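Local atomic coordinates of genome packaging NTPase B204 (Sulfolobus turreted icosahedral virus 2, PDB entry 4KFU), a protein that probably hydrolyses ATP to power the packaging of viral DNA into the capsid, as a P-loop ATPase of the FtsK-HerA superfamily. Residues V69-R74 / D78-K83; S35-D40 / E82-A87. All blocks are in the same frame, centred on the assembly; numbering follows the deposited sequence. Where two conformers were deposited one is given.

Interaction 1. Residues V69-R74 / D78-K83; sequences VVVYDR and DDFFEK. With ZN (zinc ion), chain L.
Val71 and Asp73, at and just beyond the carboxyl end of strand 68-72, reach onto one aromatic ring, that of Phe80 in the first turn of the following helix, 78-95. Val71 comes first along the strand. Its CG1 lies in the plane of the Phe80 ring and meets the rim at CZ, 3.6 Å away, an apolar contact at the edge. The valine also packs on Ile37 of the neighbouring strand and on Ile63 of helix 60-65, which makes it part of the layer between sheet and helices.

Two residues on, just past the strand, Asp73 lays its carboxylate over a face of the same ring. The two planes are only 10° apart, and Asp73 OD1 sits 3.3 Å from Phe80 CD2, displaced from the ring centre toward the rim. With CG trans to the backbone N (chi1 176°), the carboxylate extends over the ring and brings OD2 to the zinc ion, at 2.0 Å from Asp73 OD2 to the metal. Phe80 itself has its CG trans to N (chi1 -176°), which carries the ring from the helix toward the strand. Asp39, His41 and His108 complete the metal site, and Phe80 also touches Asp39.

The near-parallel stack and the bond from OD2 to the zinc ion together restrict rotation of the carboxylate. A carboxylate over an aromatic face would be expected to be mildly unfavourable on its own; the zinc ion bound at Asp73 OD2 probably offsets part of this cost by polarising the carboxylate.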
ATOM      1  N   VAL A  69       5.505 -11.376   8.259  1.00 23.90           N
ATOM      2  CA  VAL A  69       5.133 -10.795   9.542  1.00 21.59           C
ATOM      3  C   VAL A  69       3.959  -9.820   9.456  1.00 26.87           C
ATOM      4  O   VAL A  69       3.826  -9.037   8.504  1.00 24.06           O
ATOM      5  CB  VAL A  69       6.377 -10.164  10.243  1.00 27.04           C
ATOM      6  CG1 VAL A  69       7.068  -9.194   9.323  1.00 24.15           C
ATOM      7  CG2 VAL A  69       5.999  -9.486  11.558  1.00 30.04           C
ATOM      8  N   VAL A  70       3.102  -9.895  10.467  1.00 22.82           N
ATOM      9  CA  VAL A  70       1.914  -9.066  10.555  1.00 25.56           C
ATOM     10  C   VAL A  70       1.950  -8.315  11.876  1.00 27.74           C
ATOM     11  O   VAL A  70       2.083  -8.924  12.949  1.00 28.71           O
ATOM     12  CB  VAL A  70       0.643  -9.933  10.492  1.00 25.54           C
ATOM     13  CG1 VAL A  70      -0.611  -9.069  10.629  1.00 29.12           C
ATOM     14  CG2 VAL A  70       0.612 -10.738   9.202  1.00 24.28           C
ATOM     15  N   VAL A  71       1.842  -6.993  11.788  1.00 21.59           N
ATOM     16  CA  VAL A  71       1.920  -6.121  12.941  1.00 25.68           C
ATOM     17  C   VAL A  71       0.579  -5.420  13.118  1.00 32.51           C
ATOM     18  O   VAL A  71       0.196  -4.600  12.281  1.00 27.59           O
ATOM     19  CB  VAL A  71       2.979  -5.015  12.716  1.00 22.63           C
ATOM     20  CG1 VAL A  71       3.305  -4.316  14.029  1.00 29.09           C
ATOM     21  CG2 VAL A  71       4.234  -5.589  12.067  1.00 25.19           C
ATOM     22  N   TYR A  72      -0.140  -5.712  14.197  1.00 30.34           N
ATOM     23  CA  TYR A  72      -1.334  -4.926  14.481  1.00 33.15           C
ATOM     24  C   TYR A  72      -0.937  -3.578  15.078  1.00 32.54           C
ATOM     25  O   TYR A  72      -0.251  -3.524  16.100  1.00 32.07           O
ATOM     26  CB  TYR A  72      -2.298  -5.642  15.425  1.00 34.28           C
ATOM     27  CG  TYR A  72      -3.412  -4.718  15.851  1.00 36.32           C
ATOM     28  CD1 TYR A  72      -4.396  -4.339  14.951  1.00 34.25           C
ATOM     29  CD2 TYR A  72      -3.459  -4.191  17.140  1.00 41.56           C
ATOM     30  CE1 TYR A  72      -5.412  -3.472  15.317  1.00 39.80           C
ATOM     31  CE2 TYR A  72      -4.476  -3.320  17.522  1.00 40.12           C
ATOM     32  CZ  TYR A  72      -5.449  -2.965  16.604  1.00 42.59           C
ATOM     33  OH  TYR A  72      -6.464  -2.104  16.964  1.00 45.51           O
ATOM     34  N   ASP A  73      -1.377  -2.494  14.445  1.00 29.40           N
ATOM     35  CA  ASP A  73      -1.014  -1.136  14.870  1.00 32.09           C
ATOM     36  C   ASP A  73      -2.142  -0.468  15.652  1.00 34.86           C
ATOM     37  O   ASP A  73      -3.119   0.014  15.072  1.00 31.77           O
ATOM     38  CB  ASP A  73      -0.629  -0.285  13.655  1.00 30.38           C
ATOM     39  CG  ASP A  73      -0.328   1.162  14.012  1.00 32.77           C
ATOM     40  OD1 ASP A  73      -0.109   1.486  15.202  1.00 31.22           O
ATOM     41  OD2 ASP A  73      -0.299   1.994  13.086  1.00 32.19           O
ATOM     42  N   ARG A  74      -1.976  -0.424  16.972  1.00 36.32           N
ATOM     43  CA  ARG A  74      -2.991   0.085  17.879  1.00 37.39           C
ATOM     44  C   ARG A  74      -2.965   1.608  17.972  1.00 38.28           C
ATOM     45  O   ARG A  74      -4.011   2.254  17.913  1.00 37.28           O
ATOM     46  CB  ARG A  74      -2.792  -0.534  19.273  1.00 38.08           C
ATOM     47  CG  ARG A  74      -3.637   0.091  20.374  1.00 45.47           C
ATOM     48  N   ASP A  78       2.342   8.776  14.268  1.00 28.32           N
ATOM     49  CA  ASP A  78       3.629   9.036  13.628  1.00 31.06           C
ATOM     50  C   ASP A  78       4.782   8.282  14.299  1.00 31.40           C
ATOM     51  O   ASP A  78       5.712   7.831  13.623  1.00 25.62           O
ATOM     52  CB  ASP A  78       3.943  10.539  13.625  1.00 35.04           C
ATOM     53  CG  ASP A  78       3.052  11.334  12.674  1.00 38.04           C
ATOM     54  OD1 ASP A  78       2.493  10.740  11.725  1.00 44.34           O
ATOM     55  OD2 ASP A  78       2.914  12.560  12.875  1.00 44.78           O
ATOM     56  N   ASP A  79       4.729   8.175  15.627  1.00 26.81           N
ATOM     57  CA  ASP A  79       5.792   7.514  16.385  1.00 29.69           C
ATOM     58  C   ASP A  79       5.880   6.043  16.022  1.00 26.95           C
ATOM     59  O   ASP A  79       6.976   5.481  15.911  1.00 27.96           O
ATOM     60  CB  ASP A  79       5.569   7.670  17.882  1.00 33.75           C
ATOM     61  N   PHE A  80       4.719   5.422  15.833  1.00 26.81           N
ATOM     62  CA  PHE A  80       4.683   4.008  15.508  1.00 27.85           C
ATOM     63  C   PHE A  80       5.270   3.760  14.130  1.00 24.10           C
ATOM     64  O   PHE A  80       6.081   2.854  13.971  1.00 22.32           O
ATOM     65  CB  PHE A  80       3.268   3.435  15.573  1.00 31.95           C
ATOM     66  CG  PHE A  80       3.214   1.951  15.325  1.00 32.13           C
ATOM     67  CD1 PHE A  80       3.381   1.059  16.376  1.00 34.60           C
ATOM     68  CD2 PHE A  80       3.030   1.445  14.041  1.00 29.45           C
ATOM     69  CE1 PHE A  80       3.348  -0.308  16.160  1.00 36.99           C
ATOM     70  CE2 PHE A  80       3.000   0.079  13.816  1.00 31.24           C
ATOM     71  CZ  PHE A  80       3.156  -0.799  14.878  1.00 34.51           C
ATOM     72  N   PHE A  81       4.853   4.542  13.130  1.00 23.36           N
ATOM     73  CA  PHE A  81       5.383   4.313  11.783  1.00 19.80           C
ATOM     74  C   PHE A  81       6.907   4.469  11.761  1.00 20.53           C
ATOM     75  O   PHE A  81       7.614   3.707  11.091  1.00 17.64           O
ATOM     76  CB  PHE A  81       4.746   5.203  10.711  1.00 23.51           C
ATOM     77  CG  PHE A  81       5.303   4.940   9.344  1.00 24.45           C
ATOM     78  CD1 PHE A  81       4.919   3.808   8.634  1.00 22.90           C
ATOM     79  CD2 PHE A  81       6.272   5.766   8.800  1.00 23.16           C
ATOM     80  CE1 PHE A  81       5.469   3.528   7.380  1.00 21.40           C
ATOM     81  CE2 PHE A  81       6.826   5.488   7.561  1.00 22.23           C
ATOM     82  CZ  PHE A  81       6.424   4.375   6.850  1.00 20.36           C
ATOM     83  N   GLU A  82       7.418   5.446  12.507  1.00 20.39           N
ATOM     84  CA  GLU A  82       8.861   5.667  12.517  1.00 21.14           C
ATOM     85  C   GLU A  82       9.589   4.428  13.044  1.00 19.72           C
ATOM     86  O   GLU A  82      10.582   3.986  12.456  1.00 21.43           O
ATOM     87  CB  GLU A  82       9.228   6.932  13.299  1.00 24.82           C
ATOM     88  CG  GLU A  82       8.809   8.211  12.580  1.00 27.26           C
ATOM     89  CD  GLU A  82       9.888   9.284  12.603  1.00 37.37           C
ATOM     90  OE1 GLU A  82       9.813  10.175  13.481  1.00 42.40           O
ATOM     91  OE2 GLU A  82      10.804   9.245  11.741  1.00 30.99           O
ATOM     92  N   LYS A  83       9.063   3.854  14.124  1.00 17.75           N
ATOM     93  CA  LYS A  83       9.639   2.654  14.729  1.00 23.16           C
ATOM     94  C   LYS A  83       9.537   1.481  13.766  1.00 21.07           C
ATOM     95  O   LYS A  83      10.484   0.721  13.584  1.00 18.56           O
ATOM     96  CB  LYS A  83       8.875   2.320  16.020  1.00 27.32           C
ATOM     97  CG  LYS A  83       9.598   1.398  16.970  1.00 37.47           C
ATOM     98  CD  LYS A  83       8.611   0.680  17.901  1.00 40.01           C
ATOM     99  CE  LYS A  83       7.513   1.606  18.406  1.00 41.32           C
ATOM    100  NZ  LYS A  83       6.573   0.881  19.324  1.00 43.23           N
TER
HETATM  101 ZN    ZN L 308       0.111   1.625  11.121  0.76 24.04          ZN

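Interaction 2. Residues S35-D40 / E82-A87; sequences SYIIDD and EKLWQA. With ZN (zinc ion), chain L.
Strand 35-40 faces helix 78-95 across a purely side-chain interface, its backbone coming nearest at Asp39 and Leu84, whose CA atoms are 8.4 Å apart. Leu84 fills the gap with its forked end, and each methyl group takes a different strand residue. CD1 meets the CG2 branch of Ile37, with 4.1 Å between Leu84 CD1 and Ile37 CG2, a loose apolar contact. The other methyl approaches the base of the next inward-facing side chain more closely: Leu84 CD2 lies 3.7 Å from Asp39 CB.

Having CG trans to the backbone N (chi1 171°) sends the Leu84 fork toward the sheet, where Ile63 of helix 60-65 touches it as well. Ile37 continues the apolar layer against Ser88 and His91 further along the helix and Leu100 of the adjoining strand. Beyond its methylene, Asp39 grips the zinc ion with both oxygens, Asp39 OD1 at 2.4 Å from the metal and Asp39 OD2 at 2.3 Å.

Leu84 CD2 thus packs on the aspartate CB and also reaches the flank of the carboxylate, whose two oxygens are bound to the zinc ion. A low-polarity neighbour beside the carboxylate would be expected to strengthen its attraction to the metal.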
ATOM      1  N   SER A  35       9.876 -11.452   0.967  1.00 25.64           N
ATOM      2  CA  SER A  35       9.310 -11.285   2.299  0.57 28.61           C
ATOM      3  C   SER A  35       8.383 -10.071   2.372  1.00 26.57           C
ATOM      4  O   SER A  35       8.469  -9.154   1.556  1.00 25.41           O
ATOM      5  CB  SER A  35      10.426 -11.128   3.336  0.57 27.80           C
ATOM      6  OG  SER A  35      11.122  -9.911   3.148  0.57 27.58           O
ATOM      7  N   TYR A  36       7.484 -10.075   3.351  1.00 24.96           N
ATOM      8  CA  TYR A  36       6.649  -8.905   3.574  1.00 23.32           C
ATOM      9  C   TYR A  36       6.335  -8.653   5.043  1.00 25.68           C
ATOM     10  O   TYR A  36       6.338  -9.573   5.879  1.00 23.65           O
ATOM     11  CB  TYR A  36       5.365  -8.950   2.727  1.00 28.84           C
ATOM     12  CG  TYR A  36       4.486 -10.165   2.956  1.00 24.15           C
ATOM     13  CD1 TYR A  36       3.732 -10.298   4.120  1.00 26.87           C
ATOM     14  CD2 TYR A  36       4.381 -11.161   1.994  1.00 27.95           C
ATOM     15  CE1 TYR A  36       2.921 -11.399   4.327  1.00 24.89           C
ATOM     16  CE2 TYR A  36       3.573 -12.264   2.195  1.00 25.31           C
ATOM     17  CZ  TYR A  36       2.849 -12.375   3.365  1.00 26.17           C
ATOM     18  OH  TYR A  36       2.031 -13.464   3.571  1.00 25.37           O
ATOM     19  N   ILE A  37       6.081  -7.381   5.337  1.00 23.55           N
ATOM     20  CA  ILE A  37       5.649  -6.920   6.644  1.00 21.16           C
ATOM     21  C   ILE A  37       4.312  -6.213   6.448  1.00 23.63           C
ATOM     22  O   ILE A  37       4.213  -5.277   5.629  1.00 21.50           O
ATOM     23  CB  ILE A  37       6.659  -5.906   7.232  1.00 22.51           C
ATOM     24  CG1 ILE A  37       8.070  -6.501   7.256  1.00 22.96           C
ATOM     25  CG2 ILE A  37       6.228  -5.453   8.620  1.00 19.74           C
ATOM     26  CD1 ILE A  37       9.155  -5.485   7.562  1.00 23.82           C
ATOM     27  N   ILE A  38       3.279  -6.645   7.174  1.00 21.34           N
ATOM     28  CA  ILE A  38       1.978  -5.982   7.061  1.00 23.41           C
ATOM     29  C   ILE A  38       1.633  -5.125   8.279  1.00 27.47           C
ATOM     30  O   ILE A  38       1.517  -5.638   9.407  1.00 24.41           O
ATOM     31  CB  ILE A  38       0.833  -7.000   6.848  1.00 22.59           C
ATOM     32  CG1 ILE A  38       1.148  -7.928   5.668  1.00 22.36           C
ATOM     33  CG2 ILE A  38      -0.486  -6.275   6.644  1.00 22.16           C
ATOM     34  CD1 ILE A  38       0.114  -9.046   5.473  1.00 22.68           C
ATOM     35  N   ASP A  39       1.456  -3.826   8.040  1.00 19.90           N
ATOM     36  CA  ASP A  39       0.995  -2.873   9.051  1.00 25.21           C
ATOM     37  C   ASP A  39      -0.531  -2.878   9.009  1.00 26.41           C
ATOM     38  O   ASP A  39      -1.142  -2.293   8.105  1.00 26.27           O
ATOM     39  CB  ASP A  39       1.577  -1.484   8.739  1.00 23.05           C
ATOM     40  CG  ASP A  39       1.074  -0.381   9.673  1.00 25.69           C
ATOM     41  OD1 ASP A  39       0.571  -0.670  10.774  1.00 31.32           O
ATOM     42  OD2 ASP A  39       1.178   0.813   9.299  1.00 26.65           O
ATOM     43  N   ASP A  40      -1.137  -3.556   9.986  1.00 26.36           N
ATOM     44  CA  ASP A  40      -2.581  -3.866  10.002  1.00 24.36           C
ATOM     45  C   ASP A  40      -3.313  -3.013  11.046  1.00 30.32           C
ATOM     46  O   ASP A  40      -2.922  -2.976  12.221  1.00 31.68           O
ATOM     47  CB  ASP A  40      -2.751  -5.358  10.334  1.00 26.40           C
ATOM     48  CG  ASP A  40      -4.163  -5.897  10.054  1.00 27.71           C
ATOM     49  OD1 ASP A  40      -5.135  -5.113   9.951  1.00 29.44           O
ATOM     50  OD2 ASP A  40      -4.298  -7.135   9.958  1.00 31.07           O
ATOM     51  N   GLU A  82       7.418   5.446  12.507  1.00 20.39           N
ATOM     52  CA  GLU A  82       8.861   5.667  12.517  1.00 21.14           C
ATOM     53  C   GLU A  82       9.589   4.428  13.044  1.00 19.72           C
ATOM     54  O   GLU A  82      10.582   3.986  12.456  1.00 21.43           O
ATOM     55  CB  GLU A  82       9.228   6.932  13.299  1.00 24.82           C
ATOM     56  CG  GLU A  82       8.809   8.211  12.580  1.00 27.26           C
ATOM     57  CD  GLU A  82       9.888   9.284  12.603  1.00 37.37           C
ATOM     58  OE1 GLU A  82       9.813  10.175  13.481  1.00 42.40           O
ATOM     59  OE2 GLU A  82      10.804   9.245  11.741  1.00 30.99           O
ATOM     60  N   LYS A  83       9.063   3.854  14.124  1.00 17.75           N
ATOM     61  CA  LYS A  83       9.639   2.654  14.729  1.00 23.16           C
ATOM     62  C   LYS A  83       9.537   1.481  13.766  1.00 21.07           C
ATOM     63  O   LYS A  83      10.484   0.721  13.584  1.00 18.56           O
ATOM     64  CB  LYS A  83       8.875   2.320  16.020  1.00 27.32           C
ATOM     65  CG  LYS A  83       9.598   1.398  16.970  1.00 37.47           C
ATOM     66  CD  LYS A  83       8.611   0.680  17.901  1.00 40.01           C
ATOM     67  CE  LYS A  83       7.513   1.606  18.406  1.00 41.32           C
ATOM     68  NZ  LYS A  83       6.573   0.881  19.324  1.00 43.23           N
ATOM     69  N   LEU A  84       8.376   1.339  13.134  1.00 20.95           N
ATOM     70  CA  LEU A  84       8.151   0.256  12.170  1.00 21.90           C
ATOM     71  C   LEU A  84       9.088   0.343  10.975  1.00 19.49           C
ATOM     72  O   LEU A  84       9.527  -0.679  10.443  1.00 17.45           O
ATOM     73  CB  LEU A  84       6.693   0.283  11.683  1.00 18.82           C
ATOM     74  CG  LEU A  84       6.326  -0.643  10.522  1.00 20.74           C
ATOM     75  CD1 LEU A  84       6.541  -2.098  10.896  1.00 18.13           C
ATOM     76  CD2 LEU A  84       4.883  -0.435  10.078  1.00 21.79           C
ATOM     77  N   TRP A  85       9.361   1.570  10.535  1.00 19.51           N
ATOM     78  CA  TRP A  85      10.236   1.782   9.382  1.00 18.09           C
ATOM     79  C   TRP A  85      11.678   1.359   9.688  1.00 18.61           C
ATOM     80  O   TRP A  85      12.334   0.698   8.869  1.00 16.99           O
ATOM     81  CB  TRP A  85      10.158   3.240   8.926  1.00 19.47           C
ATOM     82  CG  TRP A  85      11.012   3.560   7.724  1.00 21.35           C
ATOM     83  CD1 TRP A  85      12.154   4.317   7.706  1.00 24.17           C
ATOM     84  CD2 TRP A  85      10.787   3.140   6.370  1.00 20.05           C
ATOM     85  NE1 TRP A  85      12.656   4.380   6.424  1.00 18.08           N
ATOM     86  CE2 TRP A  85      11.842   3.674   5.592  1.00 21.53           C
ATOM     87  CE3 TRP A  85       9.803   2.370   5.744  1.00 21.24           C
ATOM     88  CZ2 TRP A  85      11.933   3.451   4.214  1.00 21.25           C
ATOM     89  CZ3 TRP A  85       9.898   2.161   4.376  1.00 17.91           C
ATOM     90  CH2 TRP A  85      10.962   2.695   3.630  1.00 19.18           C
ATOM     91  N   GLN A  86      12.169   1.741  10.862  1.00 17.96           N
ATOM     92  CA  GLN A  86      13.514   1.364  11.273  1.00 22.61           C
ATOM     93  C   GLN A  86      13.634  -0.147  11.373  1.00 17.75           C
ATOM     94  O   GLN A  86      14.635  -0.734  10.935  1.00 21.31           O
ATOM     95  CB  GLN A  86      13.866   1.997  12.631  1.00 20.78           C
ATOM     96  CG  GLN A  86      14.038   3.513  12.604  1.00 24.20           C
ATOM     97  CD  GLN A  86      15.119   3.970  11.635  1.00 29.85           C
ATOM     98  OE1 GLN A  86      16.218   3.396  11.579  1.00 32.71           O
ATOM     99  NE2 GLN A  86      14.819   5.018  10.875  1.00 24.48           N
ATOM    100  N   ALA A  87      12.616  -0.776  11.954  1.00 20.20           N
ATOM    101  CA  ALA A  87      12.594  -2.239  12.084  1.00 22.17           C
ATOM    102  C   ALA A  87      12.484  -2.899  10.710  1.00 21.11           C
ATOM    103  O   ALA A  87      13.050  -3.967  10.471  1.00 20.20           O
ATOM    104  CB  ALA A  87      11.449  -2.691  13.000  1.00 21.01           C
TER
HETATM  105 ZN    ZN L 308       0.111   1.625  11.121  0.76 24.04          ZN

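How the interactions relate
Both contacts are buried and set one face of the sheet against helix 78-95, interaction 1 at its first turn and interaction 2 about one turn later, with Glu82 and Lys83 common to the two helix segments. Strands 68-72 and 35-40 are parallel neighbours, probably joined by hydrogen bonds from Val71 N to Ile38 O and from Asp73 N to Asp40 O. Asp39 lies near the carboxyl end of its strand and Asp73 just past the end of the other; the zinc ion takes one oxygen in interaction 1 and two in interaction 2. Their helix partners differ: a flat aromatic face in 69-74/78-83, a branched aliphatic fork in 35-40/82-87. The pair illustrates how packing grades into metal chemistry at the carboxyl ends of the strands.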